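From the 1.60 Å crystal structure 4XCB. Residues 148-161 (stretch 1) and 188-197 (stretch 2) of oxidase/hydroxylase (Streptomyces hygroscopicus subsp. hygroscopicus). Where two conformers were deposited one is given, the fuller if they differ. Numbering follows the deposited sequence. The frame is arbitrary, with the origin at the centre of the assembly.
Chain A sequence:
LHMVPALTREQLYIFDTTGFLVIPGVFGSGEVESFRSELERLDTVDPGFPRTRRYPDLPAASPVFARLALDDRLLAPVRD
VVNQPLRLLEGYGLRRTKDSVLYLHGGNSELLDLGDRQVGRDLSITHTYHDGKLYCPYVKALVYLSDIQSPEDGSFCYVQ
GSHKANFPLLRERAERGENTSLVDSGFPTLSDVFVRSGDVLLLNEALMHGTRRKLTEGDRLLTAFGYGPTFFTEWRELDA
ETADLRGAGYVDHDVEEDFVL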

# COMPACT_ATOMS: atom_id res chain seq x y z
N ILE A 148 -24.78 10.30 25.41
CA ILE A 148 -25.44 9.83 24.21
C ILE A 148 -25.48 8.30 24.31
O ILE A 148 -24.49 7.62 24.02
CB ILE A 148 -24.72 10.32 22.93
CG1 ILE A 148 -24.57 11.85 22.95
CG2 ILE A 148 -25.50 9.88 21.70
CD1 ILE A 148 -23.70 12.40 21.82
N GLN A 149 -26.60 7.76 24.76
CA GLN A 149 -26.63 6.35 25.15
C GLN A 149 -27.62 5.51 24.35
O GLN A 149 -27.80 4.32 24.61
CB GLN A 149 -26.95 6.24 26.64
CG GLN A 149 -25.80 6.69 27.54
CD GLN A 149 -24.60 5.76 27.46
OE1 GLN A 149 -24.65 4.62 27.91
NE2 GLN A 149 -23.50 6.26 26.89
N SER A 150 -28.26 6.12 23.36
CA SER A 150 -29.16 5.39 22.49
C SER A 150 -29.11 6.00 21.10
O SER A 150 -28.66 7.12 20.94
CB SER A 150 -30.59 5.44 23.03
OG SER A 150 -31.12 6.74 22.91
N PRO A 151 -29.57 5.25 20.09
CA PRO A 151 -29.70 5.86 18.76
C PRO A 151 -30.51 7.15 18.77
O PRO A 151 -30.14 8.12 18.12
CB PRO A 151 -30.42 4.77 17.97
CG PRO A 151 -29.90 3.52 18.57
CD PRO A 151 -29.80 3.80 20.05
N GLU A 152 -31.60 7.21 19.54
CA GLU A 152 -32.46 8.38 19.51
C GLU A 152 -31.86 9.58 20.23
O GLU A 152 -32.41 10.67 20.16
CB GLU A 152 -33.85 8.06 20.10
CG GLU A 152 -33.85 6.96 21.11
CD GLU A 152 -33.75 5.59 20.45
OE1 GLU A 152 -34.43 5.36 19.43
OE2 GLU A 152 -32.96 4.76 20.94
N ASP A 153 -30.74 9.37 20.92
CA ASP A 153 -29.95 10.51 21.41
C ASP A 153 -29.13 11.14 20.27
O ASP A 153 -28.47 12.16 20.46
CB ASP A 153 -29.02 10.08 22.55
CG ASP A 153 -29.73 10.01 23.89
OD1 ASP A 153 -30.76 10.69 24.06
OD2 ASP A 153 -29.23 9.29 24.79
N GLY A 154 -29.17 10.52 19.10
CA GLY A 154 -28.37 10.98 17.98
C GLY A 154 -26.96 10.42 18.07
O GLY A 154 -25.97 11.14 17.93
N SER A 155 -26.86 9.12 18.31
CA SER A 155 -25.54 8.52 18.47
C SER A 155 -24.70 8.67 17.22
O SER A 155 -25.21 8.61 16.10
CB SER A 155 -25.65 7.04 18.85
OG SER A 155 -26.33 6.31 17.84
N PHE A 156 -23.42 8.89 17.44
CA PHE A 156 -22.40 8.75 16.42
C PHE A 156 -22.59 7.40 15.73
O PHE A 156 -22.89 6.40 16.39
CB PHE A 156 -21.03 8.87 17.07
CG PHE A 156 -19.87 8.77 16.12
CD1 PHE A 156 -19.36 7.53 15.76
CD2 PHE A 156 -19.27 9.91 15.62
CE1 PHE A 156 -18.29 7.43 14.91
CE2 PHE A 156 -18.19 9.82 14.77
CZ PHE A 156 -17.70 8.59 14.41
N CYS A 157 -22.47 7.38 14.41
CA CYS A 157 -22.48 6.12 13.69
C CYS A 157 -21.45 6.15 12.57
O CYS A 157 -21.04 7.21 12.11
CB CYS A 157 -23.87 5.81 13.13
SG CYS A 157 -24.64 7.03 12.08
N TYR A 158 -21.04 4.97 12.14
CA TYR A 158 -19.98 4.84 11.16
C TYR A 158 -20.16 3.58 10.32
O TYR A 158 -20.77 2.59 10.77
CB TYR A 158 -18.61 4.80 11.86
CG TYR A 158 -18.45 3.57 12.71
CD1 TYR A 158 -19.05 3.51 13.97
CD2 TYR A 158 -17.78 2.45 12.25
CE1 TYR A 158 -18.95 2.38 14.75
CE2 TYR A 158 -17.67 1.31 13.03
CZ TYR A 158 -18.26 1.29 14.28
OH TYR A 158 -18.17 0.17 15.07
N VAL A 159 -19.62 3.61 9.12
CA VAL A 159 -19.63 2.42 8.27
C VAL A 159 -18.37 1.62 8.54
O VAL A 159 -17.26 2.12 8.36
CB VAL A 159 -19.76 2.81 6.80
CG1 VAL A 159 -19.64 1.57 5.88
CG2 VAL A 159 -21.07 3.58 6.58
N GLN A 160 -18.52 0.37 8.98
CA GLN A 160 -17.39 -0.46 9.37
C GLN A 160 -16.31 -0.53 8.29
O GLN A 160 -16.62 -0.82 7.13
CB GLN A 160 -17.89 -1.87 9.69
CG GLN A 160 -16.85 -2.76 10.29
CD GLN A 160 -17.31 -4.21 10.39
OE1 GLN A 160 -16.50 -5.13 10.36
NE2 GLN A 160 -18.62 -4.41 10.52
N GLY A 161 -15.07 -0.27 8.66
CA GLY A 161 -13.95 -0.38 7.75
C GLY A 161 -13.92 0.64 6.61
O GLY A 161 -13.09 0.52 5.69
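Stretch 2 (188-197) PTLSDVFVRS

Stretch 2 lies alongside stretch 1 as an antiparallel β partner, joined by backbone hydrogen bonds at two places with an irregular loop of stretch 1 between them. The strand 156-159 of stretch 1 pairs with the strand around 190-193 of stretch 2. Their axes come within 4.6 Å, and their N-to-C directions differ by 150°, so the strands run opposite ways with some twist.

The register places Y158 opposite S191, with V159 opposite L190 and C157 opposite D192. Y158 and S191 form a hydrogen-bonded pair: Y158 N donates to S191 O at 3.0 Å, and S191 N donates to Y158 O at 2.9 Å. V193 N donates to F156 O at 2.9 Å. The return link is made by water 2, which accepts from F156 N at 2.9 Å and donates to V193 O at 2.7 Å. Beyond V159, Q160 N donates to T189 O at 2.9 Å. The non-hydrogen-bonded pairs lie closer, with CA of C157 4.3 Å from CA of D192 and CA of V159 4.5 Å from CA of L190.

Side chains alternate between the two faces of the sheet. F156, Y158, S191 and V193 share one face. There V193 CG2 packs 3.8 Å from F156 CD1 and 3.5 Å from Y158 CE1, so one methyl touches both aromatic rings. C157, V159, L190 and D192 share the other face. L190 CD1 lies 4.0 Å from both C157 CB and V159 CG2.

The second junction is a single bridge between I148 and V195. I148 N donates to V195 O at 3.0 Å, and V195 N donates to I148 O at 2.9 Å. The side chains also meet, with I148 CB 4.0 Å from V195 CG2. Q149 NE2 adds a weak bond to V195 O at 2.9 Å. Although the CA-to-CB bond of Q149 points away, its m, m side chain brings the amide back to stretch 2. The amide carbon Q149 CD lies over one face of the R196 guanidinium, 3.6 Å from R196 NE.

Between the junctions, residues 151-153 have helical backbone angles, and G154 has positive phi. F194 packs against this loop. Its CE1 lies 3.8 Å from P151 CD and 3.7 Å from S155 CB, while Q149 O sits over one face of its ring. S155 OG donates a weak hydrogen bond to D192 OD1 at 2.9 Å, tying the end of the loop to the paired strand.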

# COMPACT_ATOMS: atom_id res chain seq x y z
N PRO A 188 -26.12 -2.58 6.44
CA PRO A 188 -25.68 -3.80 7.14
C PRO A 188 -24.44 -3.61 7.99
O PRO A 188 -24.29 -4.30 9.00
CB PRO A 188 -25.39 -4.77 5.99
CG PRO A 188 -26.24 -4.30 4.87
CD PRO A 188 -26.29 -2.81 4.99
N THR A 189 -23.57 -2.70 7.59
CA THR A 189 -22.33 -2.45 8.32
C THR A 189 -22.29 -1.08 8.99
O THR A 189 -21.23 -0.61 9.42
CB THR A 189 -21.11 -2.57 7.40
OG1 THR A 189 -21.18 -1.58 6.37
CG2 THR A 189 -21.07 -3.96 6.76
N LEU A 190 -23.44 -0.43 9.09
CA LEU A 190 -23.54 0.81 9.86
C LEU A 190 -23.73 0.50 11.34
O LEU A 190 -24.68 -0.18 11.73
CB LEU A 190 -24.67 1.68 9.34
CG LEU A 190 -24.80 3.07 9.96
CD1 LEU A 190 -23.60 3.92 9.60
CD2 LEU A 190 -26.08 3.71 9.48
N SER A 191 -22.82 1.01 12.17
CA SER A 191 -22.81 0.73 13.60
C SER A 191 -22.88 2.01 14.40
O SER A 191 -22.50 3.07 13.91
CB SER A 191 -21.56 -0.06 13.99
OG SER A 191 -21.55 -1.33 13.36
N ASP A 192 -23.36 1.89 15.63
CA ASP A 192 -23.52 3.03 16.53
C ASP A 192 -22.49 3.01 17.64
O ASP A 192 -22.02 1.94 18.06
CB ASP A 192 -24.92 3.04 17.13
CG ASP A 192 -26.00 3.23 16.10
OD1 ASP A 192 -26.19 4.38 15.68
OD2 ASP A 192 -26.66 2.24 15.72
N VAL A 193 -22.17 4.20 18.14
CA VAL A 193 -21.21 4.36 19.23
C VAL A 193 -21.83 5.21 20.32
O VAL A 193 -22.32 6.31 20.05
CB VAL A 193 -19.91 5.05 18.76
CG1 VAL A 193 -18.98 5.27 19.94
CG2 VAL A 193 -19.23 4.24 17.68
N PHE A 194 -21.82 4.70 21.55
CA PHE A 194 -22.43 5.43 22.65
C PHE A 194 -21.35 6.00 23.54
O PHE A 194 -20.29 5.41 23.71
CB PHE A 194 -23.36 4.50 23.43
CG PHE A 194 -24.38 3.84 22.55
CD1 PHE A 194 -25.19 4.61 21.74
CD2 PHE A 194 -24.47 2.47 22.48
CE1 PHE A 194 -26.12 4.02 20.90
CE2 PHE A 194 -25.40 1.86 21.64
CZ PHE A 194 -26.22 2.64 20.85
N VAL A 195 -21.58 7.20 24.07
CA VAL A 195 -20.56 7.88 24.85
C VAL A 195 -21.14 8.54 26.09
O VAL A 195 -22.35 8.79 26.16
CB VAL A 195 -19.82 8.97 24.02
CG1 VAL A 195 -18.95 8.33 22.94
CG2 VAL A 195 -20.81 9.95 23.40
N ARG A 196 -20.27 8.84 27.05
CA ARG A 196 -20.65 9.60 28.24
C ARG A 196 -19.99 10.96 28.20
O ARG A 196 -18.97 11.14 27.52
CB ARG A 196 -20.25 8.85 29.51
CG ARG A 196 -21.03 7.57 29.70
CD ARG A 196 -22.48 7.85 30.10
NE ARG A 196 -23.09 6.63 30.62
CZ ARG A 196 -24.30 6.57 31.18
NH1 ARG A 196 -25.05 7.65 31.30
NH2 ARG A 196 -24.76 5.40 31.62
N SER A 197 -20.59 11.92 28.89
CA SER A 197 -20.03 13.26 29.03
C SER A 197 -18.61 13.14 29.60
O SER A 197 -18.40 12.48 30.62
CB SER A 197 -20.94 14.11 29.93
OG SER A 197 -20.42 15.41 30.09
O HOH W 1 -20.94 4.82 26.64
O HOH W 2 -22.46 8.97 20.22
O HOH W 3 -19.74 0.40 17.50
O HOH W 4 -18.57 -1.73 5.64